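Side-chain contacts in molybdenum cofactor carrier protein (Chlamydomonas reinhardtii, PDB 2IZ6), which probably binds the molybdenum cofactor and carries it in a form ready for the enzymes that need it: residues 34-39 with 159-164; 44-49 with 166-171; 60-65 with 86-91; 119-124 with 145-150; 126-131 with 152-157. All coordinates share one frame; numbering follows the deposited sequence.

Contact 1 of 5, residues 34-39 with 159-164; sequences ANELGK and ADVAGA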
# COMPACT_ATOMS: atom_id res chain seq x y z
N ALA A 34 22.76 13.51 -11.70
CA ALA A 34 21.44 13.05 -12.00
C ALA A 34 20.93 13.47 -13.37
O ALA A 34 20.37 12.62 -14.14
CB ALA A 34 20.47 13.46 -10.90
N ASN A 35 21.19 14.73 -13.73
CA ASN A 35 20.77 15.20 -15.06
C ASN A 35 21.49 14.40 -16.18
O ASN A 35 20.86 14.01 -17.16
CB ASN A 35 21.02 16.74 -15.15
CG ASN A 35 20.51 17.32 -16.44
OD1 ASN A 35 21.25 17.46 -17.38
ND2 ASN A 35 19.18 17.50 -16.55
N GLU A 36 22.80 14.23 -16.04
CA GLU A 36 23.60 13.48 -17.02
C GLU A 36 23.18 12.08 -17.10
O GLU A 36 23.11 11.52 -18.18
CB GLU A 36 25.07 13.55 -16.68
CG GLU A 36 25.97 12.96 -17.78
CD GLU A 36 25.92 13.68 -19.18
OE1 GLU A 36 25.60 14.89 -19.29
OE2 GLU A 36 26.21 12.99 -20.21
N LEU A 37 22.92 11.51 -15.92
CA LEU A 37 22.46 10.14 -15.89
C LEU A 37 21.16 10.01 -16.68
O LEU A 37 21.02 9.04 -17.45
CB LEU A 37 22.26 9.72 -14.44
CG LEU A 37 21.82 8.28 -14.26
CD1 LEU A 37 22.92 7.31 -14.52
CD2 LEU A 37 21.18 8.08 -12.87
N GLY A 38 20.17 10.86 -16.42
CA GLY A 38 18.90 10.92 -17.16
C GLY A 38 19.09 10.98 -18.66
O GLY A 38 18.50 10.20 -19.46
N LYS A 39 20.01 11.81 -19.09
CA LYS A 39 20.40 11.95 -20.54
C LYS A 39 20.84 10.64 -21.09
O LYS A 39 20.35 10.25 -22.11
CB LYS A 39 21.48 13.07 -20.70
CG LYS A 39 21.01 14.40 -20.52
CD LYS A 39 22.09 15.35 -21.09
CE LYS A 39 22.31 16.57 -20.27
NZ LYS A 39 23.66 17.20 -20.69
N ALA A 159 31.68 5.02 -9.80
CA ALA A 159 32.48 6.18 -9.51
C ALA A 159 32.01 7.46 -10.21
O ALA A 159 32.33 8.57 -9.77
CB ALA A 159 33.93 5.92 -9.86
N ASP A 160 31.32 7.30 -11.32
CA ASP A 160 30.76 8.41 -12.08
C ASP A 160 29.61 7.93 -12.96
O ASP A 160 29.28 6.73 -12.96
CB ASP A 160 31.85 9.07 -12.96
CG ASP A 160 32.60 8.06 -13.85
OD1 ASP A 160 33.75 8.39 -14.28
OD2 ASP A 160 32.11 6.95 -14.19
N VAL A 161 29.01 8.86 -13.73
CA VAL A 161 27.85 8.58 -14.56
C VAL A 161 28.22 7.53 -15.59
O VAL A 161 27.52 6.56 -15.78
CB VAL A 161 27.24 9.80 -15.23
CG1 VAL A 161 26.24 9.41 -16.30
CG2 VAL A 161 26.64 10.64 -14.21
N ALA A 162 29.34 7.74 -16.27
CA ALA A 162 29.77 6.67 -17.18
C ALA A 162 29.82 5.25 -16.58
O ALA A 162 29.36 4.31 -17.21
CB ALA A 162 31.16 6.99 -17.80
N GLY A 163 30.37 5.12 -15.38
CA GLY A 163 30.46 3.85 -14.71
C GLY A 163 29.11 3.28 -14.38
O GLY A 163 28.88 2.05 -14.53
N ALA A 164 28.22 4.13 -13.94
CA ALA A 164 26.83 3.74 -13.66
C ALA A 164 26.12 3.20 -14.88
O ALA A 164 25.49 2.15 -14.85
CB ALA A 164 26.06 4.95 -12.99
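Val-161 meets helix 28-43 with both of its methyl groups, its side chain lying nearly perpendicular to that of Glu-36. CG1 of Val-161 has two neighbours at once, Glu-36 CG and Leu-37 CA, each 3.9 Å away, while Val-161 CG2 lies 4.1 Å from Glu-36 CB. The valine thus presses on the opposing backbone itself, and the CA atoms of Leu-37 and Val-161 come within 5.8 Å. Glu-36 has CG anti to the backbone N (chi1 -172°) and then bends at chi2, which offers its methylenes to the valine while the carboxylate stays with its own helix: OE2 is hydrogen-bonded to Gln-40 NE2, and OE1 forms a salt bridge with Lys-39 NZ whose hydrogen bond is weak. Helices 28-43 and 161-173 lie side by side on one face of the parallel sheet of a Rossmann-like fold, where Leu-37 also packs on Val-112 and Val-114, and Ala-164 on Val-135. Leu-37 CD1 extends beyond the valine to Ala-164 CB, 4.2 Å away. An alanine in place of Val-161 would lose both methyls and would probably open a gap beside the Glu-36 methylenes and the Leu-37 backbone. One residue earlier Asp-160 forms the N-cap, its OD2 accepting Gly-163 N at 2.8 Å with an N-H...O angle of 153°.

Contact 2 of 5, residues 44-49 with 166-171; sequences HGWILL and AAVKQL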
# COMPACT_ATOMS: atom_id res chain seq x y z
N HIS A 44 20.35 5.66 -24.43
CA HIS A 44 20.35 4.23 -24.57
C HIS A 44 19.00 3.60 -24.89
O HIS A 44 18.89 2.38 -24.97
CB HIS A 44 20.99 3.58 -23.32
CG HIS A 44 22.47 3.72 -23.29
ND1 HIS A 44 23.10 4.89 -22.94
CD2 HIS A 44 23.46 2.86 -23.68
CE1 HIS A 44 24.41 4.74 -23.06
NE2 HIS A 44 24.66 3.50 -23.47
N GLY A 45 17.94 4.39 -25.04
CA GLY A 45 16.66 3.83 -25.37
C GLY A 45 15.87 3.25 -24.25
O GLY A 45 14.98 2.43 -24.49
N TRP A 46 16.27 3.58 -23.03
CA TRP A 46 15.64 3.10 -21.84
C TRP A 46 14.59 4.10 -21.35
O TRP A 46 14.71 5.29 -21.56
CB TRP A 46 16.65 2.76 -20.74
CG TRP A 46 17.78 1.92 -21.19
CD1 TRP A 46 17.75 0.87 -22.11
CD2 TRP A 46 19.10 1.91 -20.64
NE1 TRP A 46 19.05 0.36 -22.25
CE2 TRP A 46 19.88 0.98 -21.37
CE3 TRP A 46 19.75 2.77 -19.75
CZ2 TRP A 46 21.27 0.81 -21.12
CZ3 TRP A 46 21.14 2.62 -19.52
CH2 TRP A 46 21.86 1.60 -20.20
N ILE A 47 13.58 3.56 -20.65
CA ILE A 47 12.56 4.34 -19.95
C ILE A 47 13.08 4.71 -18.54
O ILE A 47 13.64 3.85 -17.89
CB ILE A 47 11.24 3.58 -19.83
CG1 ILE A 47 10.59 3.26 -21.18
CG2 ILE A 47 10.24 4.36 -18.99
CD1 ILE A 47 9.46 2.24 -21.12
N LEU A 48 12.96 5.99 -18.16
CA LEU A 48 13.28 6.42 -16.80
C LEU A 48 12.04 6.34 -15.93
O LEU A 48 11.03 6.92 -16.29
CB LEU A 48 13.73 7.85 -16.86
CG LEU A 48 13.96 8.61 -15.52
CD1 LEU A 48 15.09 7.93 -14.77
CD2 LEU A 48 14.28 10.11 -15.71
N LEU A 49 12.20 5.75 -14.75
CA LEU A 49 11.15 5.65 -13.75
C LEU A 49 11.70 6.33 -12.53
O LEU A 49 12.76 5.94 -12.03
CB LEU A 49 10.88 4.16 -13.45
CG LEU A 49 9.89 3.83 -12.33
CD1 LEU A 49 8.54 4.23 -12.67
CD2 LEU A 49 9.80 2.30 -12.10
N ALA A 166 27.55 2.03 -17.65
CA ALA A 166 28.18 0.78 -18.02
C ALA A 166 27.69 -0.35 -17.18
O ALA A 166 27.48 -1.44 -17.71
CB ALA A 166 29.72 0.92 -17.89
N ALA A 167 27.49 -0.13 -15.87
CA ALA A 167 26.95 -1.19 -14.97
C ALA A 167 25.54 -1.60 -15.39
O ALA A 167 25.23 -2.79 -15.52
CB ALA A 167 26.99 -0.74 -13.53
N VAL A 168 24.70 -0.60 -15.64
CA VAL A 168 23.36 -0.85 -16.09
C VAL A 168 23.38 -1.66 -17.42
O VAL A 168 22.67 -2.60 -17.59
CB VAL A 168 22.55 0.43 -16.26
CG1 VAL A 168 21.13 0.14 -16.84
CG2 VAL A 168 22.39 1.18 -14.90
N LYS A 169 24.16 -1.20 -18.37
CA LYS A 169 24.20 -1.82 -19.68
C LYS A 169 24.60 -3.29 -19.55
O LYS A 169 24.00 -4.16 -20.19
CB LYS A 169 25.17 -1.04 -20.60
CG LYS A 169 25.13 -1.33 -22.04
CD LYS A 169 26.02 -0.30 -22.85
CE LYS A 169 26.25 -0.74 -24.27
NZ LYS A 169 27.16 0.32 -24.91
N GLN A 170 25.58 -3.60 -18.70
CA GLN A 170 26.08 -4.98 -18.53
C GLN A 170 24.99 -5.87 -17.90
O GLN A 170 24.76 -7.02 -18.30
CB GLN A 170 27.31 -4.94 -17.62
CG GLN A 170 28.00 -6.25 -17.31
CD GLN A 170 29.25 -6.03 -16.39
OE1 GLN A 170 29.53 -4.88 -15.96
NE2 GLN A 170 30.01 -7.10 -16.15
N LEU A 171 24.34 -5.35 -16.89
CA LEU A 171 23.21 -5.98 -16.23
C LEU A 171 22.12 -6.29 -17.25
O LEU A 171 21.63 -7.46 -17.36
CB LEU A 171 22.72 -5.14 -15.07
CG LEU A 171 23.70 -5.09 -13.90
CD1 LEU A 171 23.38 -3.95 -13.00
CD2 LEU A 171 23.74 -6.39 -13.08
O HOH W 1 27.32 2.77 -23.77
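Trp-46 turns its indole toward Val-168 through a chi1 of -49°, with CG anti to the carbonyl carbon, and Val-168 answers with CG1 anti to its backbone N (chi1 176°). The two side chains run alongside, pointing opposite ways, and the methyl comes to rest over the six-membered ring. Val-168 CG1 is 4.0 Å from the centroid of that Trp-46 ring and 27° off its normal, the geometry of a CH-pi contact. It leans to one side of the ring, with Trp-46 CZ3 and CH2 both 3.7 Å from Val-168 CG1. On the opposite face His-44 CB stands 3.4 Å above the plane of the Trp-46 ring, so the indole is sandwiched between the valine and its own segment.

A second, more polar meeting lies beside this one. The extended chain of Lys-169 passes across the end of His-44, its CD 4.1 Å from His-44 NE2. A water in the plane of the imidazole, at its edge, is 2.8 Å from His-44 NE2 and accepts from Lys-169 NZ at 2.7 Å, bridging two nitrogens that do not touch directly. The other ring nitrogen, ND1, is bonded to Gln-40 O, which helps fix the ring's rotation.

Gly-45, with positive phi, closes helix 28-43 in a Schellman motif. Trp-46, just before strand 47-51, wedges between strand 15-19, at Ile-16, and helix 161-173, at Ile-165 and Leu-172; Val-168 packs on Ile-16 as well.

Contact 3 of 5, residues 60-65 with 86-91; sequences EAMKGA and DAVDIP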
# COMPACT_ATOMS: atom_id res chain seq x y z
N GLU A 60 15.92 16.30 -11.76
CA GLU A 60 17.04 16.47 -12.69
C GLU A 60 17.18 15.33 -13.66
O GLU A 60 17.44 15.57 -14.84
CB GLU A 60 18.36 16.70 -11.95
CG GLU A 60 18.46 18.10 -11.30
CD GLU A 60 18.53 19.18 -12.36
OE1 GLU A 60 18.95 18.90 -13.49
OE2 GLU A 60 18.11 20.32 -12.07
N ALA A 61 17.03 14.11 -13.16
CA ALA A 61 17.09 12.96 -14.00
C ALA A 61 15.98 13.05 -15.08
O ALA A 61 16.18 12.74 -16.28
CB ALA A 61 17.00 11.73 -13.16
N MET A 62 14.80 13.48 -14.64
CA MET A 62 13.63 13.53 -15.51
C MET A 62 13.81 14.58 -16.61
O MET A 62 13.40 14.37 -17.75
CB MET A 62 12.37 13.83 -14.69
CG MET A 62 12.02 12.76 -13.68
SD MET A 62 10.28 12.28 -13.76
CE MET A 62 10.09 12.00 -15.52
N LYS A 63 14.43 15.70 -16.25
CA LYS A 63 14.72 16.75 -17.22
C LYS A 63 15.73 16.30 -18.23
O LYS A 63 15.66 16.61 -19.42
CB LYS A 63 15.25 17.97 -16.50
CG LYS A 63 14.18 18.73 -15.78
CD LYS A 63 14.66 20.17 -15.45
CE LYS A 63 15.73 20.18 -14.33
NZ LYS A 63 16.39 21.51 -14.17
N GLY A 64 16.74 15.59 -17.75
CA GLY A 64 17.77 15.03 -18.61
C GLY A 64 17.28 14.03 -19.64
O GLY A 64 17.61 14.10 -20.82
N ALA A 65 16.45 13.10 -19.18
CA ALA A 65 15.88 12.09 -20.06
C ALA A 65 14.99 12.74 -21.11
O ALA A 65 15.02 12.36 -22.28
CB ALA A 65 15.05 11.13 -19.23
N ASP A 86 6.32 19.26 -16.77
CA ASP A 86 6.06 18.89 -18.15
C ASP A 86 7.07 17.85 -18.59
O ASP A 86 6.88 17.17 -19.62
CB ASP A 86 6.10 20.12 -19.06
CG ASP A 86 5.06 21.15 -18.68
OD1 ASP A 86 3.86 20.79 -18.65
OD2 ASP A 86 5.44 22.31 -18.38
N ALA A 87 8.16 17.71 -17.83
CA ALA A 87 9.13 16.62 -18.12
C ALA A 87 8.62 15.18 -17.84
O ALA A 87 9.29 14.22 -18.23
CB ALA A 87 10.41 16.81 -17.36
N VAL A 88 7.52 15.05 -17.09
CA VAL A 88 6.94 13.75 -16.84
C VAL A 88 5.98 13.42 -18.02
O VAL A 88 5.07 14.17 -18.33
CB VAL A 88 6.16 13.78 -15.55
CG1 VAL A 88 5.46 12.46 -15.28
CG2 VAL A 88 7.09 14.15 -14.39
N ASP A 89 6.22 12.30 -18.69
CA ASP A 89 5.31 11.82 -19.71
C ASP A 89 4.09 11.10 -19.12
O ASP A 89 2.99 11.30 -19.55
CB ASP A 89 6.04 10.86 -20.65
CG ASP A 89 7.05 11.54 -21.52
OD1 ASP A 89 6.78 12.66 -21.97
OD2 ASP A 89 8.09 10.94 -21.82
N ILE A 90 4.36 10.19 -18.20
CA ILE A 90 3.36 9.26 -17.65
C ILE A 90 3.39 9.41 -16.14
O ILE A 90 4.34 8.92 -15.48
CB ILE A 90 3.68 7.83 -18.04
CG1 ILE A 90 3.67 7.66 -19.58
CG2 ILE A 90 2.72 6.86 -17.37
CD1 ILE A 90 4.27 6.37 -20.04
N PRO A 91 2.40 10.14 -15.57
CA PRO A 91 2.30 10.26 -14.13
C PRO A 91 1.59 9.08 -13.56
O PRO A 91 0.44 8.85 -13.93
CB PRO A 91 1.51 11.61 -13.94
CG PRO A 91 1.34 12.20 -15.29
CD PRO A 91 1.38 10.99 -16.22
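Ala-87 and Val-88 rest on Met-62 of helix 57-67 at the margin of the Rossmann-like fold, where the chain returns from strand 72-76 to begin strand 90-93, one of the two edge strands of the chain's own parallel sheet. Ala-87 is the nearer of the two to the helix backbone. Its CB lies 4.3 Å from Lys-63 CA and 3.9 Å from Met-62 O, so the small methyl packs against the helix backbone at the Met-62 to Lys-63 peptide. The carbonyl oxygen of Ala-87 is 3.6 Å from Met-62 CE, a van der Waals touch; its hydrogen bond is with Thr-72 OG1.

Val-88 follows and takes the end of the methionine. CG2 of Val-88 is 3.8 Å from Met-62 SD and 3.9 Å from Met-62 CE, and the terminal methyl also reaches the valine backbone, with Met-62 CE 3.8 Å from Val-88 CA. The methionine gets there by bending twice: chi2 is -132°, away from a staggered value, and chi3 is 49°, which turns CE in beside Ala-87 O and Val-88 CA.

Asp-89 carries its carboxylate back toward helix 57-67, where OD2 forms a salt bridge with Lys-66. Ile-90 then enters the sheet through backbone bonds to Thr-72 and Gly-74, and packs on Ile-90 of the second subunit; Pro-91 meets Arg-12 of that same subunit. Back on the helix, Lys-63 sets out away from this loop, and its NZ reaches Glu-60 OE2 at 3.0 Å, coming in 39° out of the carboxylate plane.

Contact 4 of 5, residues 119-124 with 145-150; sequences GTAAEV and KFFTSL
Phe-146 O is gripped by two donors of its own helix: Leu-150 N at 3.1 Å in the usual helical bond, and Ser-149 OG, in the carbonyl plane on a lone pair, at an unusually short 2.5 Å from which no strength should be read. That oxygen belongs to the turn from which Phe-147 projects toward helix 118-129. With CG anti to the carbonyl carbon (chi1 -73°), Phe-147 turns a ring face to Val-124, whose CG1 is 3.7 Å from the ring centroid and 18° off the normal, a CH-pi contact. The methyl is shifted toward the rim, with Phe-147 CD2 and CE2 each 3.6 Å from Val-124 CG1. On the opposite face Phe-146 CD2 stands 3.9 Å above the Phe-147 plane, over its centre, so both faces are covered. Ala-121 meets the far end of the ring, its CB 4.1 Å from Phe-147 CZ. An alanine in place of Phe-147 would probably cost Val-124 CG1 its ring face and open a gap beside Ala-121 CB. Phe-146 of the third subunit also meets Phe-147 edge-to-face, extending the aromatic cluster across a subunit interface. Helix 118-129, whose start resembles the GxGTxxE motif of SLOG proteins, thus packs with helix 141-150 beside the edge of the parallel sheet, where Phe-147 reaches Leu-136 and Val-155, as in Rossmann-like folds.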
# COMPACT_ATOMS: atom_id res chain seq x y z
N GLY A 119 14.75 7.83 2.82
CA GLY A 119 13.83 7.26 1.85
C GLY A 119 14.57 6.46 0.79
O GLY A 119 14.09 5.40 0.36
N THR A 120 15.66 7.00 0.27
CA THR A 120 16.48 6.33 -0.70
C THR A 120 16.97 4.99 -0.14
O THR A 120 16.91 4.01 -0.81
CB THR A 120 17.59 7.23 -1.20
OG1 THR A 120 16.87 8.25 -1.89
CG2 THR A 120 18.47 6.48 -2.20
N ALA A 121 17.45 5.02 1.07
CA ALA A 121 17.97 3.81 1.72
C ALA A 121 16.91 2.73 1.81
O ALA A 121 17.21 1.54 1.62
CB ALA A 121 18.50 4.16 3.03
N ALA A 122 15.68 3.12 2.10
CA ALA A 122 14.62 2.12 2.18
C ALA A 122 14.38 1.49 0.83
O ALA A 122 14.21 0.29 0.65
CB ALA A 122 13.33 2.70 2.71
N GLU A 123 14.32 2.28 -0.19
CA GLU A 123 14.07 1.75 -1.51
C GLU A 123 15.18 0.85 -2.03
O GLU A 123 14.94 -0.16 -2.73
CB GLU A 123 13.74 2.86 -2.52
CG GLU A 123 12.45 3.59 -2.31
CD GLU A 123 11.20 2.70 -2.04
OE1 GLU A 123 10.49 3.07 -1.08
OE2 GLU A 123 10.98 1.70 -2.75
N VAL A 124 16.41 1.21 -1.74
CA VAL A 124 17.56 0.39 -2.13
C VAL A 124 17.46 -0.99 -1.39
O VAL A 124 17.61 -2.09 -1.94
CB VAL A 124 18.91 1.05 -1.81
CG1 VAL A 124 20.05 0.08 -1.93
CG2 VAL A 124 19.07 2.24 -2.72
N LYS A 145 29.56 0.48 1.79
CA LYS A 145 29.99 -0.67 2.58
C LYS A 145 28.78 -1.42 3.17
O LYS A 145 28.70 -2.65 3.11
CB LYS A 145 30.94 -0.21 3.72
CG LYS A 145 32.30 0.20 3.18
CD LYS A 145 33.31 0.59 4.28
CE LYS A 145 34.25 1.78 3.82
NZ LYS A 145 35.73 1.51 3.50
N PHE A 146 27.80 -0.68 3.67
CA PHE A 146 26.60 -1.27 4.27
C PHE A 146 25.78 -2.09 3.25
O PHE A 146 25.51 -3.28 3.44
CB PHE A 146 25.75 -0.23 4.95
CG PHE A 146 24.41 -0.78 5.42
CD1 PHE A 146 24.35 -1.72 6.42
CD2 PHE A 146 23.23 -0.40 4.80
CE1 PHE A 146 23.08 -2.25 6.84
CE2 PHE A 146 22.00 -0.87 5.22
CZ PHE A 146 21.92 -1.80 6.20
N PHE A 147 25.51 -1.50 2.07
CA PHE A 147 24.67 -2.18 1.09
C PHE A 147 25.43 -3.33 0.52
O PHE A 147 24.90 -4.40 0.27
CB PHE A 147 24.11 -1.18 0.01
CG PHE A 147 23.05 -0.29 0.56
CD1 PHE A 147 23.23 1.03 0.71
CD2 PHE A 147 21.86 -0.84 1.02
CE1 PHE A 147 22.24 1.83 1.32
CE2 PHE A 147 20.86 -0.03 1.61
CZ PHE A 147 21.08 1.25 1.76
N THR A 148 26.74 -3.15 0.32
CA THR A 148 27.54 -4.32 -0.11
C THR A 148 27.52 -5.47 0.91
O THR A 148 27.51 -6.63 0.51
CB THR A 148 29.00 -3.93 -0.45
OG1 THR A 148 29.00 -2.93 -1.46
CG2 THR A 148 29.83 -5.18 -0.87
N SER A 149 27.52 -5.18 2.18
CA SER A 149 27.34 -6.25 3.19
C SER A 149 25.98 -6.93 3.11
O SER A 149 25.90 -8.11 3.48
CB SER A 149 27.54 -5.76 4.64
OG SER A 149 26.50 -4.88 5.14
N LEU A 150 24.92 -6.21 2.72
CA LEU A 150 23.58 -6.83 2.56
C LEU A 150 23.53 -7.83 1.45
O LEU A 150 22.89 -8.88 1.58
CB LEU A 150 22.44 -5.82 2.34
CG LEU A 150 22.10 -4.88 3.49
CD1 LEU A 150 20.92 -4.05 3.14
CD2 LEU A 150 21.83 -5.63 4.82

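Contact 5 of 5, residues 126-131 with 152-157; sequences LALKAK and AGLVHV
Leu-128 supplies the apolar side-chain contacts. Its CD2 lies 3.6 Å from Leu-154 CB, the two leucines passing each other with their ends directed oppositely. The same methyl is 3.8 Å from Val-155 CG2, while Leu-128 CD1 is 3.9 Å from that Val-155 methyl, so the leucine fork straddles one branch of the valine, which is set crosswise to it. Although the CB of Leu-128 does not point directly at strand 155-158, its chi1 of -57° sets CG anti to the carbonyl carbon and carries the branch across.

A second group joins side chain to backbone. Leu-154 CD1 is pressed on the main chain of Lys-131, 3.4 Å from Lys-131 CA and 3.6 Å from Lys-131 C, a tight fit. Its twin, Leu-154 CD2, is 4.0 Å from Lys-131 O. From the lysine side chain itself CB joins in; the chain bends at chi2 and its end leads away.

Backbone hydrogen bonds fix both partners. Lys-131, with a positive phi of 61°, ends helix 118-129 in a Schellman motif, its N bonded to Leu-128 O at 2.9 Å, and this shapes the surface on which Leu-154 rests. On the other side, Leu-154 and His-156 are tied by backbone bonds to Val-134 in the adjacent strand.

Contact between the segments is therefore by van der Waals touch, aliphatic branches meeting each other and the Lys-131 main chain: hydrocarbon shape, with no charge pairing, sets how the helix end meets the start of the last strand, and the charged end of Lys-131 is kept out of it.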
# COMPACT_ATOMS: atom_id res chain seq x y z
N LEU A 126 14.79 -2.39 -0.15
CA LEU A 126 13.67 -3.18 -0.70
C LEU A 126 14.01 -3.78 -2.08
O LEU A 126 13.47 -4.86 -2.43
CB LEU A 126 12.38 -2.40 -0.67
CG LEU A 126 11.89 -2.11 0.74
CD1 LEU A 126 10.63 -1.21 0.83
CD2 LEU A 126 11.60 -3.40 1.50
N ALA A 127 14.75 -3.12 -2.91
CA ALA A 127 15.24 -3.63 -4.18
C ALA A 127 16.08 -4.84 -3.92
O ALA A 127 15.92 -5.85 -4.56
CB ALA A 127 16.03 -2.60 -4.95
N LEU A 128 16.98 -4.79 -2.94
CA LEU A 128 17.79 -5.96 -2.60
C LEU A 128 16.99 -7.05 -2.05
O LEU A 128 17.26 -8.21 -2.37
CB LEU A 128 18.94 -5.64 -1.67
CG LEU A 128 19.90 -4.55 -2.20
CD1 LEU A 128 20.91 -4.14 -1.14
CD2 LEU A 128 20.69 -5.06 -3.44
N LYS A 129 15.97 -6.74 -1.23
CA LYS A 129 15.07 -7.80 -0.76
C LYS A 129 14.40 -8.55 -1.91
O LYS A 129 14.23 -9.78 -1.87
CB LYS A 129 14.05 -7.20 0.21
CG LYS A 129 13.07 -8.18 0.80
CD LYS A 129 12.20 -7.50 1.92
CE LYS A 129 10.90 -8.26 2.29
NZ LYS A 129 11.03 -9.73 2.43
N ALA A 130 14.06 -7.80 -2.97
CA ALA A 130 13.46 -8.38 -4.18
C ALA A 130 14.48 -9.04 -5.11
O ALA A 130 14.09 -9.49 -6.21
CB ALA A 130 12.74 -7.29 -4.94
N LYS A 131 15.76 -9.03 -4.73
CA LYS A 131 16.87 -9.56 -5.53
C LYS A 131 17.02 -8.84 -6.88
O LYS A 131 17.34 -9.42 -7.91
CB LYS A 131 16.76 -11.09 -5.69
CG LYS A 131 16.47 -11.83 -4.40
CD LYS A 131 17.57 -11.75 -3.42
CE LYS A 131 17.14 -12.52 -2.13
NZ LYS A 131 18.25 -12.57 -1.12
N ALA A 152 26.45 -8.62 -1.68
CA ALA A 152 27.59 -8.18 -2.47
C ALA A 152 27.33 -8.40 -3.95
O ALA A 152 27.83 -7.63 -4.75
CB ALA A 152 28.88 -8.92 -2.03
N GLY A 153 26.52 -9.39 -4.30
CA GLY A 153 26.33 -9.74 -5.68
C GLY A 153 25.42 -8.81 -6.44
O GLY A 153 25.41 -8.82 -7.65
N LEU A 154 24.61 -8.04 -5.73
CA LEU A 154 23.62 -7.17 -6.38
C LEU A 154 23.95 -5.70 -6.29
O LEU A 154 23.26 -4.94 -6.90
CB LEU A 154 22.23 -7.39 -5.72
CG LEU A 154 21.53 -8.76 -6.02
CD1 LEU A 154 20.23 -8.93 -5.28
CD2 LEU A 154 21.31 -8.86 -7.43
N VAL A 155 25.00 -5.31 -5.54
CA VAL A 155 25.32 -3.89 -5.30
C VAL A 155 26.52 -3.52 -6.13
O VAL A 155 27.56 -4.13 -6.07
CB VAL A 155 25.55 -3.66 -3.81
CG1 VAL A 155 26.01 -2.25 -3.53
CG2 VAL A 155 24.29 -3.84 -3.06
N HIS A 156 26.35 -2.50 -6.97
CA HIS A 156 27.37 -2.04 -7.89
C HIS A 156 27.67 -0.59 -7.50
O HIS A 156 26.82 0.28 -7.51
CB HIS A 156 26.94 -2.14 -9.34
CG HIS A 156 26.58 -3.51 -9.77
ND1 HIS A 156 25.36 -4.11 -9.49
CD2 HIS A 156 27.29 -4.41 -10.48
CE1 HIS A 156 25.36 -5.34 -9.99
NE2 HIS A 156 26.52 -5.56 -10.57
N VAL A 157 28.88 -0.37 -7.10
CA VAL A 157 29.30 0.97 -6.74
C VAL A 157 29.89 1.64 -7.99
O VAL A 157 30.85 1.13 -8.58
CB VAL A 157 30.28 0.91 -5.53
CG1 VAL A 157 30.82 2.23 -5.25
CG2 VAL A 157 29.59 0.41 -4.32

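In the fold
Contacts 1, 3 and 4 are buried, whereas contacts 2 and 5 are only partly so, each bringing in an exposed lysine. Helix 161-173 serves contacts 1 and 2, and helix 118-129 serves contacts 4 and 5, whose centres are 8 Å apart and which touch through Phe-147 and Val-155. Contacts 3 and 4 lie on opposite sides of the chain's centre, about 25 Å between contact centres, and face different neighbours, the second and third subunits. The chemistry of the five differs with place: aliphatic in 1 and 5, sulfur and methyl in 3, methyl over ring in 2 and 4, with a bridging water in partly exposed contact 2 and further rings at the third-subunit interface in 4. Contact 3 meets contacts 1 and 2 through Asn-35 and Leu-48.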